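Local coordinates for protein Emp47p (form2) (Saccharomyces cerevisiae, PDB 2A6Z) that acts as a calcium-independent cargo receptor with a carbohydrate-recognition domain and is involved in the secretion of glycoproteins, at residues Gly37-Thr42 with Glu209-Phe214; Arg70-Gly76 with Tyr150-Ser154; Gln97-Gly101 with Val197-Asn201. All coordinates share one frame; numbering follows the deposited sequence.

From the N terminus, the chain first passes 37-42, then 70-76 and 97-101, and only later returns to each. Segment 150-154 closes the loop of interaction 2, 197-201 that of interaction 3, and 209-214 that of interaction 1. Interaction 1 therefore encloses the other two, while 2 and 3 cross along the chain and do not touch. Interactions 1 and 2 both reach one sheet of the beta sandwich, where strands 210-220 and 63-72 are neighbours. The E209 carboxylate joins them through S71. Interaction 3 sets a loop against strand 192-200 of the other sheet. It meets interaction 1 where T42 and F211 pack on A199 and Q200, and where N201 bonds to the carbonyl of E209.

Interaction 1. Residues Gly37-Thr42 with Glu209-Phe214; sequences GRIVLT and ESFEIF
R38 and E212 pair on one face of an antiparallel sheet in the legume-lectin-like beta sandwich. Strand 38-40 joins strand 210-214 through I39 and I213, a hydrogen-bonded pair, and V40 and E212, a non-hydrogen-bonded one. The CB of R38 lies 3.3 Å from I213 O and obliquely beside the F214 ring. CG sits between the backbone N and the carbonyl carbon (chi1 64°), and a bend at chi2 brings the chain alongside E212. CD is 3.3 Å from E212 OE1. R38 NE makes the salt bridge to E212 OE1 at 3.1 Å. OE1 lies near the R38 guanidinium plane, but R38 NE comes to it from above the carboxylate plane. NH1 turns back to the E36 carbonyl, and NH2 reaches E212 OE2 through a water. V40 CG2 rests over one guanidinium face, toward its rim. E212 OE1 also takes R70 NE, and S210 OG donates to OE2, so the buried carboxylate is held on both oxygens. On the other face, L41 CD1 meets I213 CG1 at 4.1 Å. Beyond the strand end T42 OG1 works both ways: it donates to E209 O at 2.8 Å and accepts F211 N at 3.0 Å, almost straight at 172°.

Interaction 2. Residues Arg70-Gly76 with Tyr150-Ser154; sequences RSVGYSG and YQDSS
The R70 guanidinium has V72 CG1 over one face, 3.7 Å above the plane and toward the rim, and the S154 carbonyl at its edge. NH1 donates to S154 O at 2.9 Å, in the plane of the carbonyl and on a lone pair. R70 runs extended from CG to NE to get there. The Y150 ring meets S71 CB with its edge, 3.8 Å from CD1. The Y74 ring also presents an edge, to Q151 NE2. Ring and amide lie side by side with their planes 85° apart, and Y74 OH bonds to N205. The Q151 amide grips G76 by both ends. OE1 accepts G76 N at 2.9 Å, nearly straight at 176°, and NE2 donates to G76 O at 3.0 Å. G76 O also receives N114 ND2, while NE2 has a weak second bond to E209. Water fills in between the backbones: one molecule accepts from D152 N and donates to S71 OG and Y74 O. S71 OG is held as well by the E209 carboxylate. A second water bridges G73 N and D152 OD2. S153 N donates to S71 O at a longish 3.2 Å. The arrangement marks the place where strand 63-72 ends and the chain runs into loops beside 150-154, at the surface of the legume-lectin-like beta sandwich.

Interaction 3. Residues Gln97-Gly101 with Val197-Asn201; sequences QLYNG and VTAQN
T198 OG1 is gripped twice. It donates to Y99 O at 2.7 Å, from well above the carbonyl plane, and accepts W85 NE1 from strand 81-88. With chi1 at 64°, T198 OG1 leans over its own backbone and turns to the loop, while CG2 stays beside N100 O, 3.4 Å away. Y99 and N100 are the central residues of a type I' beta turn. G101 N to L98 O, at 2.8 Å, and L98 N to G101 O close the turn, leaving the Y99 carbonyl to face the strand. Q97 and L98 both face G101, a classic beta bulge. Q200 meets the same turn two residues further on. Its extended side chain passes the Y99 ring at a slant, with amide and ring planes 38° apart and NE2 3.9 Å from CD1. Q200 OE1 lies 3.4 Å from Y99 CA. One water accepts from N100 N and donates to OE1, while NE2 bonds to the D79 carbonyl. N100 sets its CB 3.8 Å from A199 O and sends ND2 to E30 and to the G49 carbonyl. The turn lies in the loop joining strands 81-88 and 108-113 and folds over one face of strand 192-200. That strand runs between 48-58 and 81-88 in the second sheet of the sandwich. The Y99 ring leans on S83 and on Q109, L111 and D113 of strand 108-113, and N100 packs on K48 and S50.

Interaction 1. Residues Gly37-Thr42 with Glu209-Phe214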
loop_
_atom_site.group_PDB
_atom_site.type_symbol
_atom_site.label_atom_id
_atom_site.label_comp_id
_atom_site.label_asym_id
_atom_site.label_seq_id
_atom_site.Cartn_x
_atom_site.Cartn_y
_atom_site.Cartn_z
ATOM N N GLY A 37 0.391 -5.430 18.726
ATOM C CA GLY A 37 -0.766 -5.503 17.855
ATOM C C GLY A 37 -0.635 -4.900 16.497
ATOM O O GLY A 37 -1.665 -4.841 15.788
ATOM N N ARG A 38 0.543 -4.470 16.063
ATOM C CA ARG A 38 0.611 -3.839 14.744
ATOM C C ARG A 38 2.054 -3.777 14.308
ATOM O O ARG A 38 2.979 -3.789 15.129
ATOM C CB ARG A 38 0.043 -2.398 14.820
ATOM C CG ARG A 38 0.893 -1.514 15.733
ATOM C CD ARG A 38 0.104 -0.748 16.744
ATOM N NE ARG A 38 0.915 0.243 17.423
ATOM C CZ ARG A 38 1.766 0.137 18.418
ATOM N NH1 ARG A 38 2.013 -1.036 18.973
ATOM N NH2 ARG A 38 2.398 1.210 18.877
ATOM N N ILE A 39 2.284 -3.677 12.989
ATOM C CA ILE A 39 3.617 -3.421 12.456
ATOM C C ILE A 39 3.748 -1.934 12.225
ATOM O O ILE A 39 2.962 -1.314 11.488
ATOM C CB ILE A 39 3.934 -4.272 11.215
ATOM C CG1 ILE A 39 4.069 -5.747 11.610
ATOM C CG2 ILE A 39 5.164 -3.732 10.467
ATOM C CD1 ILE A 39 4.139 -6.710 10.432
ATOM N N VAL A 40 4.741 -1.345 12.891
ATOM C CA VAL A 40 5.019 0.082 12.773
ATOM C C VAL A 40 6.061 0.284 11.709
ATOM O O VAL A 40 7.162 -0.241 11.832
ATOM C CB VAL A 40 5.498 0.635 14.120
ATOM C CG1 VAL A 40 5.843 2.093 13.972
ATOM C CG2 VAL A 40 4.449 0.437 15.201
ATOM N N LEU A 41 5.710 1.053 10.665
ATOM C CA LEU A 41 6.627 1.280 9.582
ATOM C C LEU A 41 7.588 2.425 9.878
ATOM O O LEU A 41 8.723 2.403 9.423
ATOM C CB LEU A 41 5.851 1.561 8.280
ATOM C CG LEU A 41 4.970 0.376 7.824
ATOM C CD1 LEU A 41 4.142 0.821 6.614
ATOM C CD2 LEU A 41 5.774 -0.841 7.506
ATOM N N THR A 42 7.056 3.471 10.551
ATOM C CA THR A 42 7.897 4.680 10.800
ATOM C C THR A 42 7.922 4.995 12.244
ATOM O O THR A 42 7.179 5.803 12.751
ATOM C CB THR A 42 7.339 5.847 9.919
ATOM O OG1 THR A 42 5.941 6.135 10.190
ATOM C CG2 THR A 42 7.547 5.563 8.447
ATOM N N GLU A 209 5.303 11.137 12.647
ATOM C CA GLU A 209 4.116 10.419 12.186
ATOM C C GLU A 209 4.417 8.937 12.107
ATOM O O GLU A 209 5.436 8.509 11.555
ATOM C CB GLU A 209 3.755 10.964 10.770
ATOM C CG GLU A 209 2.390 10.409 10.297
ATOM C CD GLU A 209 1.770 11.166 9.117
ATOM O OE1 GLU A 209 2.469 12.033 8.504
ATOM O OE2 GLU A 209 0.609 10.859 8.776
ATOM N N SER A 210 3.446 8.166 12.658
ATOM C CA SER A 210 3.643 6.707 12.773
ATOM C C SER A 210 2.638 5.988 11.891
ATOM O O SER A 210 1.442 5.948 12.247
ATOM C CB SER A 210 3.493 6.318 14.256
ATOM O OG SER A 210 3.827 4.943 14.392
ATOM N N PHE A 211 3.113 5.464 10.777
ATOM C CA PHE A 211 2.286 4.676 9.847
ATOM C C PHE A 211 2.331 3.223 10.307
ATOM O O PHE A 211 3.430 2.685 10.502
ATOM C CB PHE A 211 2.832 4.809 8.421
ATOM C CG PHE A 211 2.598 6.166 7.814
ATOM C CD1 PHE A 211 1.327 6.516 7.371
ATOM C CD2 PHE A 211 3.640 7.071 7.721
ATOM C CE1 PHE A 211 1.101 7.759 6.782
ATOM C CE2 PHE A 211 3.403 8.298 7.088
ATOM C CZ PHE A 211 2.146 8.639 6.639
ATOM N N GLU A 212 1.166 2.626 10.494
ATOM C CA GLU A 212 1.037 1.340 11.198
ATOM C C GLU A 212 0.073 0.420 10.447
ATOM O O GLU A 212 -0.960 0.894 9.935
ATOM C CB GLU A 212 0.524 1.552 12.600
ATOM C CG GLU A 212 1.374 2.577 13.353
ATOM C CD GLU A 212 1.076 2.766 14.793
ATOM O OE1 GLU A 212 0.023 2.226 15.266
ATOM O OE2 GLU A 212 1.907 3.443 15.453
ATOM N N ILE A 213 0.421 -0.857 10.397
ATOM C CA ILE A 213 -0.360 -1.906 9.727
ATOM C C ILE A 213 -0.984 -2.828 10.745
ATOM O O ILE A 213 -0.297 -3.359 11.644
ATOM C CB ILE A 213 0.499 -2.695 8.751
ATOM C CG1 ILE A 213 1.296 -1.811 7.802
ATOM C CG2 ILE A 213 -0.324 -3.764 8.041
ATOM C CD1 ILE A 213 0.372 -0.988 6.875
ATOM N N PHE A 214 -2.303 -3.021 10.694
ATOM C CA PHE A 214 -2.991 -3.963 11.580
ATOM C C PHE A 214 -3.220 -5.337 10.925
ATOM O O PHE A 214 -3.268 -6.356 11.637
ATOM C CB PHE A 214 -4.334 -3.390 11.973
ATOM C CG PHE A 214 -4.392 -2.308 12.995
ATOM C CD1 PHE A 214 -5.598 -2.017 13.654
ATOM C CD2 PHE A 214 -3.275 -1.563 13.372
ATOM C CE1 PHE A 214 -5.709 -1.045 14.624
ATOM C CE2 PHE A 214 -3.381 -0.586 14.365
ATOM C CZ PHE A 214 -4.558 -0.344 14.999
HETATM O O HOH W 1 1.454 4.026 18.077
#

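Interaction 2. Residues Arg70-Gly76 with Tyr150-Ser154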
loop_
_atom_site.group_PDB
_atom_site.type_symbol
_atom_site.label_atom_id
_atom_site.label_comp_id
_atom_site.label_asym_id
_atom_site.label_seq_id
_atom_site.Cartn_x
_atom_site.Cartn_y
_atom_site.Cartn_z
ATOM N N ARG A 70 -3.231 2.649 9.852
ATOM C CA ARG A 70 -3.538 3.947 10.430
ATOM C C ARG A 70 -2.255 4.793 10.432
ATOM O O ARG A 70 -1.155 4.307 10.241
ATOM C CB ARG A 70 -4.122 3.863 11.853
ATOM C CG ARG A 70 -3.107 3.351 12.897
ATOM C CD ARG A 70 -3.806 3.260 14.246
ATOM N NE ARG A 70 -2.766 2.883 15.240
ATOM C CZ ARG A 70 -3.020 2.751 16.511
ATOM N NH1 ARG A 70 -4.236 2.935 16.975
ATOM N NH2 ARG A 70 -2.014 2.429 17.325
ATOM N N SER A 71 -2.512 6.094 10.653
ATOM C CA SER A 71 -1.446 7.054 10.951
ATOM C C SER A 71 -1.793 7.726 12.266
ATOM O O SER A 71 -2.896 8.287 12.420
ATOM C CB SER A 71 -1.370 8.137 9.848
ATOM O OG SER A 71 -0.491 9.143 10.339
ATOM N N VAL A 72 -0.823 7.671 13.199
ATOM C CA VAL A 72 -1.019 8.320 14.501
ATOM C C VAL A 72 0.213 9.180 14.817
ATOM O O VAL A 72 1.306 8.955 14.307
ATOM C CB VAL A 72 -1.284 7.309 15.657
ATOM C CG1 VAL A 72 -2.651 6.659 15.440
ATOM C CG2 VAL A 72 -0.186 6.269 15.729
ATOM N N GLY A 73 -0.017 10.149 15.712
ATOM C CA GLY A 73 1.091 10.878 16.329
ATOM C C GLY A 73 1.438 12.201 15.711
ATOM O O GLY A 73 2.300 12.896 16.301
ATOM N N TYR A 74 0.808 12.593 14.596
ATOM C CA TYR A 74 1.168 13.859 13.990
ATOM C C TYR A 74 0.022 14.350 13.070
ATOM O O TYR A 74 -0.554 13.603 12.310
ATOM C CB TYR A 74 2.418 13.734 13.108
ATOM C CG TYR A 74 2.872 15.060 12.574
ATOM C CD1 TYR A 74 3.469 15.986 13.428
ATOM C CD2 TYR A 74 2.686 15.424 11.246
ATOM C CE1 TYR A 74 3.886 17.206 12.986
ATOM C CE2 TYR A 74 3.115 16.682 10.815
ATOM C CZ TYR A 74 3.707 17.564 11.675
ATOM O OH TYR A 74 4.118 18.783 11.206
ATOM N N SER A 75 -0.247 15.643 13.173
ATOM C CA SER A 75 -1.176 16.295 12.230
ATOM C C SER A 75 -0.444 17.492 11.630
ATOM O O SER A 75 0.067 18.329 12.349
ATOM C CB SER A 75 -2.359 16.875 13.012
ATOM O OG SER A 75 -3.223 17.596 12.170
ATOM N N GLY A 76 -0.417 17.530 10.312
ATOM C CA GLY A 76 0.214 18.631 9.577
ATOM C C GLY A 76 0.769 18.087 8.247
ATOM O O GLY A 76 1.017 16.943 8.009
ATOM N N TYR A 150 -6.519 10.858 6.772
ATOM C CA TYR A 150 -5.853 9.710 7.413
ATOM C C TYR A 150 -5.063 10.083 8.652
ATOM O O TYR A 150 -4.737 9.205 9.449
ATOM C CB TYR A 150 -4.967 8.904 6.411
ATOM C CG TYR A 150 -3.843 9.778 5.933
ATOM C CD1 TYR A 150 -2.578 9.746 6.566
ATOM C CD2 TYR A 150 -4.004 10.668 4.850
ATOM C CE1 TYR A 150 -1.542 10.538 6.165
ATOM C CE2 TYR A 150 -2.934 11.477 4.476
ATOM C CZ TYR A 150 -1.703 11.420 5.103
ATOM O OH TYR A 150 -0.731 12.263 4.689
ATOM N N GLN A 151 -4.626 11.335 8.826
ATOM C CA GLN A 151 -3.686 11.602 9.916
ATOM C C GLN A 151 -4.391 11.637 11.239
ATOM O O GLN A 151 -5.561 12.012 11.334
ATOM C CB GLN A 151 -2.991 13.000 9.791
ATOM C CG GLN A 151 -1.955 12.995 8.668
ATOM C CD GLN A 151 -1.132 14.255 8.770
ATOM O OE1 GLN A 151 -1.662 15.333 8.966
ATOM N NE2 GLN A 151 0.176 14.126 8.633
ATOM N N ASP A 152 -3.628 11.281 12.269
ATOM C CA ASP A 152 -4.020 11.572 13.643
ATOM C C ASP A 152 -5.361 10.937 13.991
ATOM O O ASP A 152 -6.212 11.532 14.664
ATOM C CB ASP A 152 -4.015 13.108 13.849
ATOM C CG ASP A 152 -4.115 13.541 15.283
ATOM O OD1 ASP A 152 -4.695 14.638 15.513
ATOM O OD2 ASP A 152 -3.639 12.833 16.204
ATOM N N SER A 153 -5.534 9.687 13.585
ATOM C CA SER A 153 -6.684 8.891 14.069
ATOM C C SER A 153 -6.199 7.502 14.401
ATOM O O SER A 153 -5.576 6.820 13.598
ATOM C CB SER A 153 -7.810 8.797 13.045
ATOM O OG SER A 153 -8.837 7.948 13.539
ATOM N N SER A 154 -6.564 7.062 15.627
ATOM C CA SER A 154 -6.224 5.731 16.080
ATOM C C SER A 154 -7.128 4.658 15.526
ATOM O O SER A 154 -6.826 3.482 15.714
ATOM C CB SER A 154 -6.329 5.741 17.647
ATOM O OG SER A 154 -5.240 6.489 18.169
HETATM O O HOH W 2 -5.286 6.936 10.819
HETATM O O HOH W 3 -0.815 10.872 12.445
HETATM O O HOH W 4 -2.705 10.453 16.700
#

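Interaction 3. Residues Gln97-Gly101 with Val197-Asn201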
loop_
_atom_site.group_PDB
_atom_site.type_symbol
_atom_site.label_atom_id
_atom_site.label_comp_id
_atom_site.label_asym_id
_atom_site.label_seq_id
_atom_site.Cartn_x
_atom_site.Cartn_y
_atom_site.Cartn_z
ATOM N N GLN A 97 13.742 4.236 -3.465
ATOM C CA GLN A 97 13.757 5.661 -3.653
ATOM C C GLN A 97 12.424 6.356 -3.699
ATOM O O GLN A 97 12.391 7.612 -3.749
ATOM C CB GLN A 97 14.499 5.993 -4.962
ATOM C CG GLN A 97 15.957 5.576 -4.977
ATOM C CD GLN A 97 16.642 5.976 -6.259
ATOM O OE1 GLN A 97 17.000 7.165 -6.419
ATOM N NE2 GLN A 97 16.739 5.050 -7.226
ATOM N N LEU A 98 11.304 5.631 -3.664
ATOM C CA LEU A 98 9.972 6.250 -3.761
ATOM C C LEU A 98 9.149 5.791 -2.562
ATOM O O LEU A 98 8.671 4.663 -2.517
ATOM C CB LEU A 98 9.332 5.807 -5.088
ATOM C CG LEU A 98 7.891 6.333 -5.329
ATOM C CD1 LEU A 98 7.859 7.860 -5.256
ATOM C CD2 LEU A 98 7.416 5.801 -6.661
ATOM N N TYR A 99 9.069 6.666 -1.529
ATOM C CA TYR A 99 8.400 6.295 -0.276
ATOM C C TYR A 99 8.922 4.963 0.228
ATOM O O TYR A 99 8.181 4.105 0.778
ATOM C CB TYR A 99 6.813 6.248 -0.395
ATOM C CG TYR A 99 6.324 7.632 -0.778
ATOM C CD1 TYR A 99 6.072 8.580 0.200
ATOM C CD2 TYR A 99 6.204 8.027 -2.100
ATOM C CE1 TYR A 99 5.660 9.856 -0.120
ATOM C CE2 TYR A 99 5.807 9.309 -2.436
ATOM C CZ TYR A 99 5.548 10.220 -1.421
ATOM O OH TYR A 99 5.153 11.497 -1.813
ATOM N N ASN A 100 10.245 4.777 0.173
ATOM C CA ASN A 100 10.917 3.552 0.638
ATOM C C ASN A 100 10.498 2.298 -0.113
ATOM O O ASN A 100 10.668 1.206 0.400
ATOM C CB ASN A 100 10.755 3.415 2.161
ATOM C CG ASN A 100 11.714 2.332 2.712
ATOM O OD1 ASN A 100 12.920 2.351 2.369
ATOM N ND2 ASN A 100 11.205 1.453 3.533
ATOM N N GLY A 101 10.045 2.488 -1.343
ATOM C CA GLY A 101 9.754 1.462 -2.301
ATOM C C GLY A 101 10.313 1.837 -3.674
ATOM O O GLY A 101 11.083 2.791 -3.785
ATOM N N VAL A 197 3.849 -2.938 1.441
ATOM C CA VAL A 197 3.565 -1.579 1.907
ATOM C C VAL A 197 4.859 -0.977 2.442
ATOM O O VAL A 197 5.670 -1.660 3.066
ATOM C CB VAL A 197 2.423 -1.539 2.936
ATOM C CG1 VAL A 197 2.773 -2.396 4.172
ATOM C CG2 VAL A 197 2.058 -0.126 3.337
ATOM N N THR A 198 5.059 0.313 2.145
ATOM C CA THR A 198 6.278 0.999 2.547
ATOM C C THR A 198 5.858 2.382 3.028
ATOM O O THR A 198 4.840 2.952 2.613
ATOM C CB THR A 198 7.280 1.108 1.384
ATOM O OG1 THR A 198 6.752 1.912 0.339
ATOM C CG2 THR A 198 7.614 -0.255 0.812
ATOM N N ALA A 199 6.686 2.982 3.889
ATOM C CA ALA A 199 6.334 4.344 4.365
ATOM C C ALA A 199 7.608 5.043 4.811
ATOM O O ALA A 199 8.617 4.437 5.151
ATOM C CB ALA A 199 5.313 4.348 5.485
ATOM N N GLN A 200 7.483 6.385 4.822
ATOM C CA GLN A 200 8.505 7.260 5.355
ATOM C C GLN A 200 7.778 8.436 6.022
ATOM O O GLN A 200 6.702 8.838 5.539
ATOM C CB GLN A 200 9.461 7.762 4.272
ATOM C CG GLN A 200 8.762 8.761 3.316
ATOM C CD GLN A 200 9.540 9.145 2.098
ATOM O OE1 GLN A 200 10.385 8.311 1.678
ATOM N NE2 GLN A 200 9.247 10.352 1.583
ATOM N N ASN A 201 8.364 9.031 7.050
ATOM C CA ASN A 201 7.792 10.237 7.598
ATOM C C ASN A 201 8.601 11.510 7.329
ATOM O O ASN A 201 8.076 12.607 7.558
ATOM C CB ASN A 201 7.393 10.097 9.081
ATOM C CG ASN A 201 8.521 9.692 9.974
ATOM O OD1 ASN A 201 9.699 9.720 9.583
ATOM N ND2 ASN A 201 8.190 9.320 11.212
HETATM O O HOH W 5 12.264 6.871 -0.171
#